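Five-membered-cyclitol-phosphate synthase (Streptomyces citricolor, PDB 6K96) belongs to the myo-inositol-1-phosphate synthase family and binds NAD in a four-chain assembly, each chain pairing a Rossmann-type domain with a second, sheet-bearing domain. Local coordinates at residues 188-193 against 266-271; 178-183 against 305-310; 17-22 against 53-58; 301-306 against 323-328; 199-204 against 270-275. One frame throughout, in Å; residues are numbered along the deposited sequence.

Following the chain from its N terminus, contact 3 closes first, joining helix 14-31 to strand 55-62 in the dinucleotide-binding fold. Contact 2 then opens at strand 179-180 and closes a long loop on helix 292-313. Contacts 1 and 5 are nested inside it. Both run from helix 190-203 to strand 265-275, and end on overlapping residues, 266-271 and 270-275. Contact 4 begins on the residues where contact 2 ends and closes a short loop from helix 292-313 to residues 323-328. Contacts 2 and 4 share Arg-305 and Ile-306, and contact 3 touches contact 4 through Ile-304 and, less closely, Ile-301. Contacts 2 and 3 reach the parallel sheet, while 1 and 5 hold the helix to the mixed sheet.

Contact 1 of 5, residues 188-193 against 266-271; sequences LGTSVV and KVAMLN
The hydroxyl OG1 of Thr-190, which lies over the methyl of Ala-268, is hydrogen-bonded to OD1 of Asn-215 on the adjoining strand 207-217. This ties the first turn of the helix to the sheet beneath it. Across the contact itself no hydrogen bond forms. The closest approach is methyl to methyl, with Thr-190 CG2 at 3.5 Å from Ala-268 CB. OG1 stands 4.0 Å from the same CB. The chi1 of -45° sets CG2 anti to the backbone N, and both branches reach Ala-268. One turn on, Val-193 CG1 meets Leu-270 CD2 more loosely, at 4.4 Å. Lys-266 adds only the middle of its chain, its CD 4.5 Å from Thr-190 OG1. Its side chain lies about 6 Å from the bound NAD. Gly-189 is the N-cap residue. The N-H groups of Val-192 and Val-193 make weak bonds to its carbonyl. Thr-190 also touches Lys-236 of helix 234-239. Helix 190-203 thus lies on one face of the mixed sheet, where strand 265-275 runs antiparallel to both 207-217 and 281-291. Val-267 and Met-269 point to the other face and pack against the third subunit.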
# COMPACT_ATOMS: atom_id res chain seq x y z
N LEU B 188 -12.60 12.06 10.66
CA LEU B 188 -11.45 11.12 10.77
C LEU B 188 -10.26 11.70 10.02
O LEU B 188 -10.18 11.62 8.81
CB LEU B 188 -11.76 9.72 10.24
CG LEU B 188 -10.57 8.78 10.43
CD1 LEU B 188 -10.28 8.54 11.91
CD2 LEU B 188 -10.77 7.47 9.70
N GLY B 189 -9.32 12.21 10.78
CA GLY B 189 -8.25 12.99 10.17
C GLY B 189 -6.98 12.22 10.09
O GLY B 189 -6.78 11.36 10.93
N THR B 190 -6.16 12.59 9.12
CA THR B 190 -4.83 12.02 8.88
C THR B 190 -4.11 11.87 10.21
O THR B 190 -3.46 10.79 10.44
CB THR B 190 -4.10 12.96 7.92
OG1 THR B 190 -5.00 13.30 6.86
CG2 THR B 190 -2.84 12.31 7.39
N SER B 191 -4.16 12.94 11.03
CA SER B 191 -3.23 13.14 12.16
C SER B 191 -3.66 12.23 13.33
O SER B 191 -2.77 11.71 14.05
CB SER B 191 -3.10 14.63 12.52
OG SER B 191 -1.95 15.25 11.84
N VAL B 192 -4.96 12.03 13.54
CA VAL B 192 -5.40 11.09 14.59
C VAL B 192 -4.98 9.67 14.18
O VAL B 192 -4.54 8.96 15.06
CB VAL B 192 -6.91 11.20 14.89
CG1 VAL B 192 -7.79 10.69 13.73
CG2 VAL B 192 -7.23 10.45 16.17
N VAL B 193 -5.03 9.30 12.91
CA VAL B 193 -4.51 7.97 12.49
C VAL B 193 -3.02 7.90 12.73
O VAL B 193 -2.56 6.95 13.30
CB VAL B 193 -4.79 7.58 11.03
CG1 VAL B 193 -4.20 6.20 10.74
CG2 VAL B 193 -6.25 7.62 10.68
N LYS B 266 -9.44 13.64 -0.25
CA LYS B 266 -8.11 13.89 0.32
C LYS B 266 -7.46 12.51 0.52
O LYS B 266 -8.13 11.65 1.06
CB LYS B 266 -8.22 14.72 1.60
CG LYS B 266 -7.05 14.55 2.56
CD LYS B 266 -6.95 15.64 3.61
CE LYS B 266 -6.16 16.81 3.08
NZ LYS B 266 -5.79 17.70 4.21
N VAL B 267 -6.19 12.36 0.17
CA VAL B 267 -5.41 11.12 0.31
C VAL B 267 -4.29 11.39 1.28
O VAL B 267 -3.74 12.42 1.17
CB VAL B 267 -4.84 10.64 -1.03
CG1 VAL B 267 -3.84 9.54 -0.78
CG2 VAL B 267 -5.93 10.18 -1.97
N ALA B 268 -3.98 10.47 2.17
CA ALA B 268 -2.88 10.52 3.13
C ALA B 268 -2.03 9.27 2.93
O ALA B 268 -2.57 8.33 2.55
CB ALA B 268 -3.47 10.52 4.48
N MET B 269 -0.73 9.35 3.03
CA MET B 269 0.14 8.17 2.88
C MET B 269 1.06 8.26 4.07
O MET B 269 1.51 9.39 4.36
CB MET B 269 0.93 8.18 1.58
CG MET B 269 0.31 7.29 0.55
SD MET B 269 0.01 8.17 -1.01
CE MET B 269 1.58 8.95 -1.32
N LEU B 270 1.21 7.19 4.84
CA LEU B 270 2.15 7.33 5.95
C LEU B 270 3.05 6.11 6.01
O LEU B 270 2.78 5.12 5.30
CB LEU B 270 1.43 7.75 7.24
CG LEU B 270 0.53 6.75 7.91
CD1 LEU B 270 1.41 5.76 8.67
CD2 LEU B 270 -0.48 7.44 8.83
N ASN B 271 4.23 6.36 6.56
CA ASN B 271 5.31 5.37 6.77
C ASN B 271 5.75 5.51 8.22
O ASN B 271 5.90 6.66 8.67
CB ASN B 271 6.52 5.59 5.87
CG ASN B 271 7.51 4.47 6.04
OD1 ASN B 271 8.58 4.65 6.61
ND2 ASN B 271 7.11 3.27 5.63

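Contact 2 of 5, residues 178-183 against 305-310; sequences PLIGDD and RIAAAA
The chain at Pro-178, just before the short strand 179-180, passes close to helix 292-313, with Pro-178 CA 6.0 Å from Ala-307 CA. Two side chains of the strand segment point to the helix, and Leu-179 between them points away. Pro-178 and Ile-180 share the contact, and the proline ring comes nearer. Its CG lies 3.5 Å from the carbonyl oxygen of Ala-307 and 4.1 Å from Ala-310 CB. Pro-178 CG thus lies against a backbone carbonyl and against a methyl three residues on along the helix. Ile-180 comes in alongside. With chi1 at -51° its CG1 is anti to its own carbonyl carbon, and it sits 4.4 Å from Ala-307 CB. Ile-180 and Ala-307 both also touch Val-155 of strand 153-156, the next strand in the parallel sheet. Strand 179-180 is the outermost strand on this side of that sheet within the chain, and the helix lies against one face of it. The peptide before Asp-182 is cis. The Asp-182 carboxylate forms a salt bridge with Arg-164. No hydrogen bond or charge pair joins the two segments. A proline ring, an isoleucine methylene and two alanine methyls make the contact, with the Ala-307 carbonyl oxygen against the ring. It is mainly apolar and lacks directional bonds, and the small alanine side chains are consistent with the close backbone approach.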
# COMPACT_ATOMS: atom_id res chain seq x y z
N PRO B 178 -24.41 31.51 22.36
CA PRO B 178 -23.35 30.51 22.24
C PRO B 178 -22.31 30.97 21.22
O PRO B 178 -22.66 31.51 20.19
CB PRO B 178 -24.05 29.23 21.75
CG PRO B 178 -25.53 29.55 21.71
CD PRO B 178 -25.63 31.06 21.67
N LEU B 179 -21.04 30.71 21.55
CA LEU B 179 -19.88 30.93 20.66
C LEU B 179 -19.06 29.63 20.65
O LEU B 179 -18.50 29.26 21.70
CB LEU B 179 -19.06 32.13 21.17
CG LEU B 179 -17.78 32.48 20.39
CD1 LEU B 179 -18.09 33.07 19.02
CD2 LEU B 179 -16.91 33.45 21.18
N ILE B 180 -18.99 28.96 19.50
CA ILE B 180 -18.45 27.57 19.39
C ILE B 180 -17.24 27.60 18.48
O ILE B 180 -17.38 27.90 17.28
CB ILE B 180 -19.55 26.60 18.90
CG1 ILE B 180 -20.82 26.76 19.75
CG2 ILE B 180 -19.05 25.17 18.85
CD1 ILE B 180 -20.64 26.47 21.22
N GLY B 181 -16.08 27.29 19.04
CA GLY B 181 -14.81 27.40 18.32
C GLY B 181 -13.64 27.12 19.24
O GLY B 181 -13.86 26.96 20.43
N ASP B 182 -12.44 27.02 18.65
CA ASP B 182 -12.25 27.23 17.22
C ASP B 182 -11.65 26.00 16.51
O ASP B 182 -10.99 25.18 17.15
CB ASP B 182 -11.32 28.42 16.96
CG ASP B 182 -11.75 29.67 17.68
OD1 ASP B 182 -12.93 30.02 17.56
OD2 ASP B 182 -10.92 30.25 18.40
N ASP B 183 -11.87 25.91 15.20
CA ASP B 183 -11.10 25.06 14.25
C ASP B 183 -11.58 23.61 14.28
O ASP B 183 -11.19 22.93 15.25
CB ASP B 183 -9.60 25.15 14.56
CG ASP B 183 -8.74 24.70 13.41
OD1 ASP B 183 -9.30 24.42 12.31
OD2 ASP B 183 -7.50 24.65 13.61
N ARG B 305 -25.73 21.82 16.04
CA ARG B 305 -26.84 21.39 16.92
C ARG B 305 -26.44 21.75 18.36
O ARG B 305 -27.37 22.08 19.15
CB ARG B 305 -27.16 19.90 16.81
CG ARG B 305 -27.92 19.47 15.56
CD ARG B 305 -27.33 18.20 14.95
NE ARG B 305 -27.71 16.91 15.51
CZ ARG B 305 -26.95 15.80 15.51
NH1 ARG B 305 -25.74 15.76 15.00
NH2 ARG B 305 -27.42 14.69 16.02
N ILE B 306 -25.15 21.67 18.70
CA ILE B 306 -24.71 22.04 20.07
C ILE B 306 -25.08 23.50 20.25
O ILE B 306 -25.69 23.84 21.28
CB ILE B 306 -23.23 21.76 20.34
CG1 ILE B 306 -22.86 20.29 20.18
CG2 ILE B 306 -22.90 22.21 21.75
CD1 ILE B 306 -21.35 20.08 20.06
N ALA B 307 -24.81 24.28 19.20
CA ALA B 307 -25.09 25.73 19.07
C ALA B 307 -26.57 26.01 19.31
O ALA B 307 -26.90 26.68 20.31
CB ALA B 307 -24.67 26.20 17.70
N ALA B 308 -27.44 25.55 18.40
CA ALA B 308 -28.89 25.87 18.40
C ALA B 308 -29.53 25.46 19.72
O ALA B 308 -30.19 26.32 20.33
CB ALA B 308 -29.58 25.27 17.20
N ALA B 309 -29.31 24.23 20.19
CA ALA B 309 -29.99 23.71 21.40
C ALA B 309 -29.62 24.56 22.61
O ALA B 309 -30.48 24.84 23.42
CB ALA B 309 -29.65 22.26 21.63
N ALA B 310 -28.38 25.04 22.65
CA ALA B 310 -27.82 25.89 23.74
C ALA B 310 -28.48 27.26 23.71
O ALA B 310 -28.91 27.73 24.77
CB ALA B 310 -26.32 25.99 23.59

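Contact 3 of 5, residues 17-22 against 53-58; sequences SALFQG and SDLTFV
Leu-19 and Phe-20 of helix 14-31 pack on Leu-55 and Phe-57 of strand 55-62. The two elements belong to the first beta-alpha-beta crossover of a Rossmann-type fold, which starts with strand 5-10. The short segments lie 10.1 Å apart at their axes, and their directions differ by 129°. The first kind of interaction is aromatic. Phe-20 and Phe-57 form an offset edge-to-face pair, the edge of Phe-20 turned to the face of Phe-57. Their planes stand at 85° and their centroids are 5.2 Å apart. Phe-20 CD1 makes the nearest approach, 3.5 Å from Phe-57 CE1. The CG of Phe-20 is anti to its backbone N (chi1 -179°), which carries the ring off the side of the helix to the strand. Phe-72 joins the cluster, stacked with Phe-57 and edge-to-face with Phe-20. No hydrogen bond crosses between the two segments. Gln-21 NE2 gives a hydrogen bond of 3.1 Å to Ser-17 OG, one turn back, close to its amide plane. That amide also binds the backbone of Pro-84 and Leu-86. The remaining interactions are aliphatic. Leu-19 and Leu-55 cross at about a right angle, with Leu-19 CG 3.9 Å from Leu-55 CD2. Ile-304 of helix 292-313 packs on both leucines, and Trp-277 of the second subunit touches Leu-19. The branch Leu-19 CD2 serves two partners at once, lying 3.8 Å from Phe-57 CZ and 4.0 Å from Leu-55 CD2.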
# COMPACT_ATOMS: atom_id res chain seq x y z
N SER B 17 -21.95 22.34 0.67
CA SER B 17 -22.41 21.35 -0.34
C SER B 17 -22.66 20.04 0.36
O SER B 17 -23.75 19.51 0.22
CB SER B 17 -21.44 21.17 -1.45
OG SER B 17 -21.87 20.14 -2.32
N ALA B 18 -21.69 19.63 1.17
CA ALA B 18 -21.69 18.39 1.96
C ALA B 18 -22.80 18.42 2.99
O ALA B 18 -23.52 17.43 3.09
CB ALA B 18 -20.34 18.17 2.57
N LEU B 19 -22.99 19.51 3.70
CA LEU B 19 -23.98 19.59 4.81
C LEU B 19 -25.41 19.56 4.26
O LEU B 19 -26.28 18.92 4.89
CB LEU B 19 -23.76 20.87 5.60
CG LEU B 19 -24.59 20.94 6.87
CD1 LEU B 19 -24.02 20.03 7.93
CD2 LEU B 19 -24.65 22.36 7.38
N PHE B 20 -25.64 20.31 3.19
CA PHE B 20 -26.97 20.52 2.57
C PHE B 20 -27.40 19.22 1.90
O PHE B 20 -28.45 18.71 2.26
CB PHE B 20 -26.94 21.63 1.53
CG PHE B 20 -28.27 21.89 0.89
CD1 PHE B 20 -29.39 22.15 1.68
CD2 PHE B 20 -28.41 21.88 -0.49
CE1 PHE B 20 -30.62 22.43 1.10
CE2 PHE B 20 -29.63 22.18 -1.06
CZ PHE B 20 -30.73 22.47 -0.27
N GLN B 21 -26.61 18.72 0.95
CA GLN B 21 -26.88 17.41 0.30
C GLN B 21 -26.91 16.32 1.37
O GLN B 21 -27.76 15.43 1.26
CB GLN B 21 -25.80 17.07 -0.71
CG GLN B 21 -25.78 18.01 -1.87
CD GLN B 21 -25.04 17.41 -3.04
OE1 GLN B 21 -25.59 16.53 -3.71
NE2 GLN B 21 -23.82 17.88 -3.28
N GLY B 22 -26.01 16.34 2.34
CA GLY B 22 -26.02 15.29 3.37
C GLY B 22 -27.37 15.23 4.05
O GLY B 22 -27.98 14.20 4.00
N SER B 53 -31.15 15.85 10.22
CA SER B 53 -31.86 16.31 9.01
C SER B 53 -32.65 17.60 9.30
O SER B 53 -33.29 18.11 8.36
CB SER B 53 -32.77 15.21 8.52
OG SER B 53 -32.63 15.03 7.12
N ASP B 54 -32.61 18.08 10.54
CA ASP B 54 -33.52 19.13 11.07
C ASP B 54 -32.85 20.49 10.90
O ASP B 54 -32.48 21.13 11.91
CB ASP B 54 -33.94 18.79 12.50
CG ASP B 54 -34.86 17.57 12.59
OD1 ASP B 54 -35.58 17.33 11.61
OD2 ASP B 54 -34.84 16.85 13.62
N LEU B 55 -32.74 20.89 9.63
CA LEU B 55 -31.89 21.98 9.08
C LEU B 55 -32.71 22.79 8.06
O LEU B 55 -33.14 22.22 7.02
CB LEU B 55 -30.69 21.35 8.37
CG LEU B 55 -29.30 21.86 8.73
CD1 LEU B 55 -29.16 22.03 10.22
CD2 LEU B 55 -28.25 20.90 8.23
N THR B 56 -32.88 24.08 8.32
CA THR B 56 -33.47 25.01 7.33
C THR B 56 -32.42 26.08 7.04
O THR B 56 -32.04 26.79 7.94
CB THR B 56 -34.81 25.57 7.83
OG1 THR B 56 -35.14 24.98 9.09
CG2 THR B 56 -35.95 25.31 6.87
N PHE B 57 -31.87 26.11 5.84
CA PHE B 57 -30.93 27.16 5.43
C PHE B 57 -31.77 28.40 5.16
O PHE B 57 -32.73 28.31 4.38
CB PHE B 57 -30.17 26.69 4.20
CG PHE B 57 -29.21 25.56 4.50
CD1 PHE B 57 -29.66 24.25 4.59
CD2 PHE B 57 -27.87 25.82 4.75
CE1 PHE B 57 -28.80 23.23 4.93
CE2 PHE B 57 -27.00 24.79 5.02
CZ PHE B 57 -27.47 23.50 5.12
N VAL B 58 -31.45 29.54 5.79
CA VAL B 58 -32.32 30.75 5.74
C VAL B 58 -31.53 31.90 5.11
O VAL B 58 -32.14 32.88 4.60
CB VAL B 58 -32.85 31.09 7.14
CG1 VAL B 58 -33.82 30.01 7.61
CG2 VAL B 58 -31.73 31.29 8.17

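Contact 4 of 5, residues 301-306 against 323-328; sequences IDLIRI and VKVLKS
Leu-303 and Val-325 meet tip to tip, and this is the tight part of the contact. Leu-303 CD2 is 3.2 Å from Val-325 CG2, which is short for two methyl groups, and at this resolution the exact closeness is uncertain. The same CG2 lies 3.7 Å from Leu-303 CG. It projects between the backbone N and the carbonyl carbon of its own residue, a crowded position, and from there it reaches the leucine. In Leu-303 a chi2 of -176° extends CD1 towards Leu-326, while CD2 branches off to Val-325. CD1 passes Leu-326 CD2 at 3.9 Å, where the two leucines cross at a slant. Away from this apolar patch the contact thins. Asp-302 approaches the loop more loosely, and its OD1 forms a salt bridge with Arg-44. Lys-324 and Lys-327 lie on the solvent side. Lys-327 NZ forms a salt bridge with Asp-183 OD2, while Lys-324 NZ makes a weak hydrogen bond to Ser-338 OG. Within the loop, Leu-326 N bonds to Val-323 O at 3.2 Å, closing a turn. No hydrogen bond joins the two segments. Leu-184 and Ala-322 also touch Leu-303 and extend the apolar patch. The loop follows helix 292-313 and precedes helix 338-353. Its backbone bonds to Asp-182, Asp-183 and Ala-185 hold it beside the helix, whose other side rests on Ile-5 and Leu-7 of strand 5-10.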
# COMPACT_ATOMS: atom_id res chain seq x y z
N ILE B 301 -22.32 19.05 11.76
CA ILE B 301 -23.69 18.65 12.22
C ILE B 301 -23.75 18.52 13.75
O ILE B 301 -24.80 18.77 14.28
CB ILE B 301 -24.15 17.35 11.56
CG1 ILE B 301 -25.66 17.21 11.67
CG2 ILE B 301 -23.38 16.16 12.16
CD1 ILE B 301 -26.40 18.38 11.12
N ASP B 302 -22.68 18.09 14.42
CA ASP B 302 -22.52 18.08 15.89
C ASP B 302 -22.55 19.55 16.38
O ASP B 302 -23.51 19.92 17.05
CB ASP B 302 -21.20 17.36 16.23
CG ASP B 302 -21.37 15.92 16.69
OD1 ASP B 302 -21.63 15.75 17.88
OD2 ASP B 302 -21.21 14.97 15.87
N LEU B 303 -21.58 20.39 15.98
CA LEU B 303 -21.40 21.77 16.49
C LEU B 303 -22.67 22.62 16.25
O LEU B 303 -23.04 23.36 17.16
CB LEU B 303 -20.18 22.42 15.83
CG LEU B 303 -18.83 21.78 16.14
CD1 LEU B 303 -17.73 22.58 15.50
CD2 LEU B 303 -18.59 21.65 17.63
N ILE B 304 -23.28 22.58 15.07
CA ILE B 304 -24.43 23.49 14.80
C ILE B 304 -25.60 23.10 15.70
O ILE B 304 -26.39 23.98 16.06
CB ILE B 304 -24.89 23.55 13.34
CG1 ILE B 304 -25.25 22.16 12.80
CG2 ILE B 304 -23.87 24.27 12.49
CD1 ILE B 304 -25.60 22.17 11.35
N ARG B 305 -25.73 21.82 16.04
CA ARG B 305 -26.84 21.39 16.92
C ARG B 305 -26.44 21.75 18.36
O ARG B 305 -27.37 22.08 19.15
CB ARG B 305 -27.16 19.90 16.81
CG ARG B 305 -27.92 19.47 15.56
CD ARG B 305 -27.33 18.20 14.95
NE ARG B 305 -27.71 16.91 15.51
CZ ARG B 305 -26.95 15.80 15.51
NH1 ARG B 305 -25.74 15.76 15.00
NH2 ARG B 305 -27.42 14.69 16.02
N ILE B 306 -25.15 21.67 18.70
CA ILE B 306 -24.71 22.04 20.07
C ILE B 306 -25.08 23.50 20.25
O ILE B 306 -25.69 23.84 21.28
CB ILE B 306 -23.23 21.76 20.34
CG1 ILE B 306 -22.86 20.29 20.18
CG2 ILE B 306 -22.90 22.21 21.75
CD1 ILE B 306 -21.35 20.08 20.06
N VAL B 323 -15.95 19.97 22.54
CA VAL B 323 -14.47 19.91 22.71
C VAL B 323 -13.89 18.83 21.79
O VAL B 323 -12.88 19.07 21.08
CB VAL B 323 -14.09 19.78 24.19
CG1 VAL B 323 -12.64 19.40 24.41
CG2 VAL B 323 -14.42 21.04 24.95
N LYS B 324 -14.47 17.64 21.75
CA LYS B 324 -13.80 16.52 21.04
C LYS B 324 -13.75 16.80 19.53
O LYS B 324 -12.89 16.15 18.88
CB LYS B 324 -14.48 15.19 21.35
CG LYS B 324 -14.14 14.66 22.73
CD LYS B 324 -14.15 13.13 22.86
CE LYS B 324 -13.41 12.69 24.12
NZ LYS B 324 -13.83 11.36 24.62
N VAL B 325 -14.58 17.71 18.99
CA VAL B 325 -14.62 17.92 17.52
C VAL B 325 -13.93 19.24 17.11
O VAL B 325 -14.13 19.68 15.95
CB VAL B 325 -16.06 17.81 16.99
CG1 VAL B 325 -16.63 16.44 17.24
CG2 VAL B 325 -16.96 18.87 17.56
N LEU B 326 -13.11 19.82 18.00
CA LEU B 326 -12.41 21.12 17.75
C LEU B 326 -10.92 20.91 17.99
O LEU B 326 -10.57 20.20 18.97
CB LEU B 326 -12.94 22.18 18.71
CG LEU B 326 -14.29 22.80 18.35
CD1 LEU B 326 -14.75 23.76 19.42
CD2 LEU B 326 -14.28 23.49 17.01
N LYS B 327 -10.06 21.55 17.17
CA LYS B 327 -8.60 21.60 17.46
C LYS B 327 -8.31 22.60 18.59
O LYS B 327 -7.46 22.28 19.41
CB LYS B 327 -7.79 21.85 16.18
CG LYS B 327 -7.94 20.73 15.17
CD LYS B 327 -6.66 20.12 14.61
CE LYS B 327 -6.44 20.49 13.16
NZ LYS B 327 -6.07 21.92 13.04
N SER B 328 -9.04 23.72 18.69
CA SER B 328 -8.65 24.89 19.51
C SER B 328 -9.85 25.43 20.28
O SER B 328 -10.29 26.55 20.09
CB SER B 328 -8.05 25.95 18.62
OG SER B 328 -7.01 25.41 17.79

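Contact 5 of 5, residues 199-204 against 270-275; sequences GLLSER and LNIEGL
Leu-201 meets Ile-272 through torsions that turn a methyl of each to the other. The chi1 of Leu-201 is -96°, well off a staggered value, and its CD2 is directed to the strand. In Ile-272 a chi1 of -60° leaves CG2 anti to the backbone N. Leu-201 CD2 then lies 3.5 Å from Ile-272 CG2. The two side chains run past each other in opposite directions. CD2 also sits over Gly-274, 3.9 Å from its CA. Gly-274 has no side chain, so the leucine methyl comes straight against the strand backbone. These residues lie at the C-terminal end of helix 190-203 and of strand 265-275, where the helix packs on one face of the mixed sheet. The centre of the contact is about 29 Å from the centre of the chain. Leu-197 and Leu-198 of the same helix continue the packing on Ile-272. Leu-201 also touches Leu-188 of the second subunit. Asn-271 and Glu-273 lie on the other side of the strand, linked by a hydrogen bond of 3.1 Å from Asn-271 ND2 to Glu-273 OE2. ND2 is also hydrogen-bonded to Asp-285 OD1 on strand 281-291.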
# COMPACT_ATOMS: atom_id res chain seq x y z
N GLY B 199 1.45 6.20 18.85
CA GLY B 199 0.99 5.86 20.22
C GLY B 199 1.25 4.39 20.56
O GLY B 199 1.85 4.15 21.61
N LEU B 200 0.80 3.47 19.69
CA LEU B 200 0.95 2.00 19.77
C LEU B 200 2.41 1.63 19.93
O LEU B 200 2.70 0.86 20.88
CB LEU B 200 0.45 1.35 18.48
CG LEU B 200 -1.04 1.07 18.37
CD1 LEU B 200 -1.27 0.01 17.27
CD2 LEU B 200 -1.64 0.63 19.72
N LEU B 201 3.27 2.13 19.03
CA LEU B 201 4.71 1.79 19.06
C LEU B 201 5.33 2.14 20.41
O LEU B 201 6.17 1.33 20.88
CB LEU B 201 5.48 2.50 17.94
CG LEU B 201 5.69 1.68 16.69
CD1 LEU B 201 4.36 1.50 15.95
CD2 LEU B 201 6.74 2.31 15.80
N SER B 202 5.01 3.28 21.00
CA SER B 202 5.75 3.78 22.20
C SER B 202 5.12 3.22 23.49
O SER B 202 5.87 2.88 24.43
CB SER B 202 5.91 5.29 22.18
OG SER B 202 4.72 5.96 22.60
N GLU B 203 3.80 3.12 23.52
CA GLU B 203 3.00 2.41 24.57
C GLU B 203 3.61 1.01 24.79
O GLU B 203 3.88 0.68 25.91
CB GLU B 203 1.54 2.46 24.11
CG GLU B 203 0.44 1.83 24.96
CD GLU B 203 -0.91 1.85 24.23
OE1 GLU B 203 -1.18 2.83 23.46
OE2 GLU B 203 -1.71 0.89 24.40
N ARG B 204 3.94 0.24 23.75
CA ARG B 204 4.44 -1.17 23.92
C ARG B 204 5.98 -1.15 23.85
O ARG B 204 6.57 -2.24 23.95
CB ARG B 204 3.77 -2.18 22.95
CG ARG B 204 2.40 -1.76 22.38
CD ARG B 204 1.17 -2.56 22.66
NE ARG B 204 1.35 -3.87 22.06
CZ ARG B 204 0.72 -5.03 22.42
NH1 ARG B 204 -0.15 -5.05 23.42
NH2 ARG B 204 0.99 -6.17 21.79
N LEU B 270 1.21 7.19 4.84
CA LEU B 270 2.15 7.33 5.95
C LEU B 270 3.05 6.11 6.01
O LEU B 270 2.78 5.12 5.30
CB LEU B 270 1.43 7.75 7.24
CG LEU B 270 0.53 6.75 7.91
CD1 LEU B 270 1.41 5.76 8.67
CD2 LEU B 270 -0.48 7.44 8.83
N ASN B 271 4.23 6.36 6.56
CA ASN B 271 5.31 5.37 6.77
C ASN B 271 5.75 5.51 8.22
O ASN B 271 5.90 6.66 8.67
CB ASN B 271 6.52 5.59 5.87
CG ASN B 271 7.51 4.47 6.04
OD1 ASN B 271 8.58 4.65 6.61
ND2 ASN B 271 7.11 3.27 5.63
N ILE B 272 5.87 4.39 8.91
CA ILE B 272 6.47 4.32 10.27
C ILE B 272 7.47 3.19 10.25
O ILE B 272 7.14 2.17 9.74
CB ILE B 272 5.44 4.12 11.38
CG1 ILE B 272 4.42 5.25 11.43
CG2 ILE B 272 6.17 3.90 12.70
CD1 ILE B 272 3.12 4.82 11.99
N GLU B 273 8.67 3.46 10.75
CA GLU B 273 9.80 2.52 10.75
C GLU B 273 10.21 2.40 12.20
O GLU B 273 10.90 3.27 12.67
CB GLU B 273 10.95 3.02 9.87
CG GLU B 273 10.63 3.04 8.39
CD GLU B 273 10.30 1.67 7.75
OE1 GLU B 273 10.78 0.59 8.26
OE2 GLU B 273 9.55 1.68 6.72
N GLY B 274 9.78 1.34 12.86
CA GLY B 274 10.15 1.08 14.27
C GLY B 274 11.34 0.17 14.36
O GLY B 274 11.75 -0.42 13.36
N LEU B 275 11.85 0.01 15.55
CA LEU B 275 12.88 -1.02 15.82
C LEU B 275 12.39 -1.77 17.05
O LEU B 275 11.82 -1.13 17.99
CB LEU B 275 14.28 -0.42 16.03
CG LEU B 275 14.78 0.56 14.94
CD1 LEU B 275 15.91 1.46 15.45
CD2 LEU B 275 15.22 -0.19 13.68